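PDB 1MZU: PPR from Rhodospirillum centenum, which senses blue light through its N-terminal photoactive yellow protein domain, as part of a sensor histidine kinase that probably relays the signal by phosphorylation. Local coordinates for the 4'-hydroxycinnamic acid site. Residues are numbered along the deposited sequence; one frame, centred on the assembly and turned at random.

The 4'-hydroxycinnamic acid site. Residues 36, 47, 51, 55, 57, 67, 71-74, 101, 103. With HC4 (4'-hydroxycinnamic acid), chain B.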
loop_
_atom_site.group_PDB
_atom_site.type_symbol
_atom_site.label_atom_id
_atom_site.label_comp_id
_atom_site.label_asym_id
_atom_site.label_seq_id
_atom_site.Cartn_x
_atom_site.Cartn_y
_atom_site.Cartn_z
ATOM N N ILE A 36 1.642 0.589 -4.225
ATOM C CA ILE A 36 0.186 0.386 -4.254
ATOM C C ILE A 36 -0.557 1.723 -4.236
ATOM O O ILE A 36 -0.267 2.575 -3.395
ATOM C CB ILE A 36 -0.319 -0.423 -3.003
ATOM C CG1 ILE A 36 0.456 -1.731 -2.855
ATOM C CG2 ILE A 36 -1.827 -0.715 -3.126
ATOM C CD1 ILE A 36 0.609 -2.229 -1.437
ATOM N N TYR A 47 -1.391 -1.788 -8.525
ATOM C CA TYR A 47 -0.637 -2.759 -7.727
ATOM C C TYR A 47 0.502 -3.295 -8.606
ATOM O O TYR A 47 0.239 -4.066 -9.541
ATOM C CB TYR A 47 -1.599 -3.905 -7.324
ATOM C CG TYR A 47 -1.125 -4.821 -6.220
ATOM C CD1 TYR A 47 -1.366 -4.504 -4.869
ATOM C CD2 TYR A 47 -0.437 -6.018 -6.511
ATOM C CE1 TYR A 47 -0.923 -5.369 -3.820
ATOM C CE2 TYR A 47 0.007 -6.882 -5.488
ATOM C CZ TYR A 47 -0.233 -6.553 -4.150
ATOM O OH TYR A 47 0.259 -7.383 -3.174
ATOM N N GLU A 51 5.727 -5.646 -5.605
ATOM C CA GLU A 51 4.884 -5.878 -4.433
ATOM C C GLU A 51 4.269 -7.263 -4.497
ATOM O O GLU A 51 4.115 -7.917 -3.471
ATOM C CB GLU A 51 3.776 -4.807 -4.318
ATOM C CG GLU A 51 2.975 -4.794 -2.977
ATOM C CD GLU A 51 3.826 -4.699 -1.698
ATOM O OE1 GLU A 51 4.994 -4.246 -1.748
ATOM O OE2 GLU A 51 3.310 -5.078 -0.626
ATOM N N SER A 55 4.652 -10.259 -1.851
ATOM C CA SER A 55 3.416 -10.742 -1.236
ATOM C C SER A 55 2.862 -12.083 -1.690
ATOM O O SER A 55 2.218 -12.778 -0.904
ATOM C CB SER A 55 2.320 -9.695 -1.400
ATOM O OG SER A 55 1.806 -9.670 -2.721
ATOM N N ARG A 57 0.650 -12.179 -4.110
ATOM C CA ARG A 57 -0.659 -11.811 -4.655
ATOM C C ARG A 57 -0.597 -11.407 -6.112
ATOM O O ARG A 57 0.300 -10.680 -6.519
ATOM C CB ARG A 57 -1.300 -10.661 -3.862
ATOM C CG ARG A 57 -2.097 -11.060 -2.629
ATOM C CD ARG A 57 -1.197 -11.388 -1.452
ATOM N NE ARG A 57 -1.950 -11.643 -0.229
ATOM C CZ ARG A 57 -1.436 -12.184 0.875
ATOM N NH1 ARG A 57 -0.155 -12.533 0.919
ATOM N NH2 ARG A 57 -2.209 -12.386 1.936
ATOM N N PHE A 67 -7.758 -2.565 0.463
ATOM C CA PHE A 67 -6.446 -2.897 1.035
ATOM C C PHE A 67 -6.503 -3.212 2.529
ATOM O O PHE A 67 -5.948 -4.209 2.959
ATOM C CB PHE A 67 -5.432 -1.743 0.779
ATOM C CG PHE A 67 -4.014 -2.039 1.229
ATOM C CD1 PHE A 67 -3.225 -2.987 0.555
ATOM C CD2 PHE A 67 -3.466 -1.384 2.339
ATOM C CE1 PHE A 67 -1.899 -3.286 0.985
ATOM C CE2 PHE A 67 -2.131 -1.670 2.792
ATOM C CZ PHE A 67 -1.354 -2.624 2.107
ATOM N N VAL A 71 -7.690 -7.206 1.507
ATOM C CA VAL A 71 -6.371 -7.714 1.090
ATOM C C VAL A 71 -5.300 -7.795 2.170
ATOM O O VAL A 71 -4.602 -8.803 2.267
ATOM C CB VAL A 71 -5.774 -6.915 -0.135
ATOM C CG1 VAL A 71 -4.509 -7.607 -0.682
ATOM C CG2 VAL A 71 -6.804 -6.808 -1.244
ATOM N N ALA A 72 -5.196 -6.756 2.995
ATOM C CA ALA A 72 -4.168 -6.715 4.027
ATOM C C ALA A 72 -4.678 -6.359 5.421
ATOM O O ALA A 72 -4.318 -5.304 5.953
ATOM C CB ALA A 72 -3.070 -5.740 3.593
ATOM N N PRO A 73 -5.463 -7.263 6.061
ATOM C CA PRO A 73 -6.015 -7.026 7.406
ATOM C C PRO A 73 -5.038 -6.734 8.547
ATOM O O PRO A 73 -5.405 -6.030 9.489
ATOM C CB PRO A 73 -6.839 -8.283 7.660
ATOM C CG PRO A 73 -6.130 -9.312 6.885
ATOM C CD PRO A 73 -5.866 -8.605 5.595
ATOM N N CYS A 74 -3.797 -7.221 8.440
ATOM C CA CYS A 74 -2.758 -6.982 9.460
ATOM C C CYS A 74 -2.366 -5.507 9.591
ATOM O O CYS A 74 -1.707 -5.113 10.551
ATOM C CB CYS A 74 -1.560 -7.916 9.271
ATOM S SG CYS A 74 -0.432 -7.482 7.887
ATOM N N PHE A 101 5.162 -7.497 8.028
ATOM C CA PHE A 101 4.044 -8.187 7.394
ATOM C C PHE A 101 3.974 -9.652 7.825
ATOM O O PHE A 101 4.915 -10.428 7.594
ATOM C CB PHE A 101 4.133 -8.070 5.867
ATOM C CG PHE A 101 3.658 -6.748 5.325
ATOM C CD1 PHE A 101 2.678 -6.004 6.013
ATOM C CD2 PHE A 101 4.185 -6.230 4.122
ATOM C CE1 PHE A 101 2.222 -4.757 5.523
ATOM C CE2 PHE A 101 3.737 -4.976 3.614
ATOM C CZ PHE A 101 2.747 -4.239 4.328
ATOM N N PHE A 103 2.783 -12.843 7.076
ATOM C CA PHE A 103 2.343 -13.764 6.031
ATOM C C PHE A 103 2.212 -15.182 6.571
ATOM O O PHE A 103 2.506 -15.428 7.737
ATOM C CB PHE A 103 3.318 -13.721 4.846
ATOM C CG PHE A 103 3.323 -12.408 4.097
ATOM C CD1 PHE A 103 4.452 -12.012 3.347
ATOM C CD2 PHE A 103 2.195 -11.562 4.116
ATOM C CE1 PHE A 103 4.451 -10.779 2.619
ATOM C CE2 PHE A 103 2.179 -10.345 3.403
ATOM C CZ PHE A 103 3.303 -9.945 2.651
HETATM C C1 HC4 B . -1.188 -8.187 6.455
HETATM O O1 HC4 B . -2.318 -8.777 6.483
HETATM C C2 HC4 B . -0.447 -7.894 5.255
HETATM C C3 HC4 B . -0.812 -8.357 4.065
HETATM C "C1'" HC4 B . -0.314 -7.889 2.803
HETATM C "C2'" HC4 B . -0.827 -8.495 1.569
HETATM C "C3'" HC4 B . -0.418 -7.988 0.314
HETATM C "C4'" HC4 B . 0.436 -6.850 0.261
HETATM C "C5'" HC4 B . 0.927 -6.264 1.456
HETATM C "C6'" HC4 B . 0.531 -6.775 2.691
HETATM O "O4'" HC4 B . 0.831 -6.346 -0.889
#
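A thioester fixes the 4'-hydroxycinnamic acid chromophore of this photoactive yellow protein domain: Cys74 SG lies 1.8 Å from HC4 C1, with SG in the crowded position between backbone N and carbonyl carbon (chi1 76°). Thioester oxygen O1 accepts a hydrogen bond from the backbone N of Cys74 (154° at H). At the phenolic end two hydrogen bonds grip O4': Tyr47 OH at 2.6 Å, and Glu51 OE2, which receives O4' at 2.8 Å on its anti lone pair. A hydrogen bond with Ser55 OG, 2.8 Å from Tyr47 OH and in the tyrosine ring plane, positions Tyr47. From CB, Arg57 bends at chi2; its CD then runs past the ring edge 3.9 Å from HC4 C3', NE and CZ both lie 3.8 Å from HC4 C2', and NH2 stays near that carbon, one guanidinium face centred over it. At the tip NH1 donates in the guanidinium plane to Ser55 O at 3.0 Å, which would hold that face against the phenol edge; if charged, the group might stabilise negative charge there. An alanine here would probably uncover that edge and loosen Ser55 by losing the NH1 bond. Toward the far edge, Phe101 offers its face to HC4 C6' (planes 74° apart). Ala72 CB packs over one chromophore face, 3.5 Å from HC4 C3. The chromophore lies almost wholly buried in the PAS fold, between strand 94-102 and helices 49-55 and 67-71, its thioester anchored at 3-10 helix 73-75.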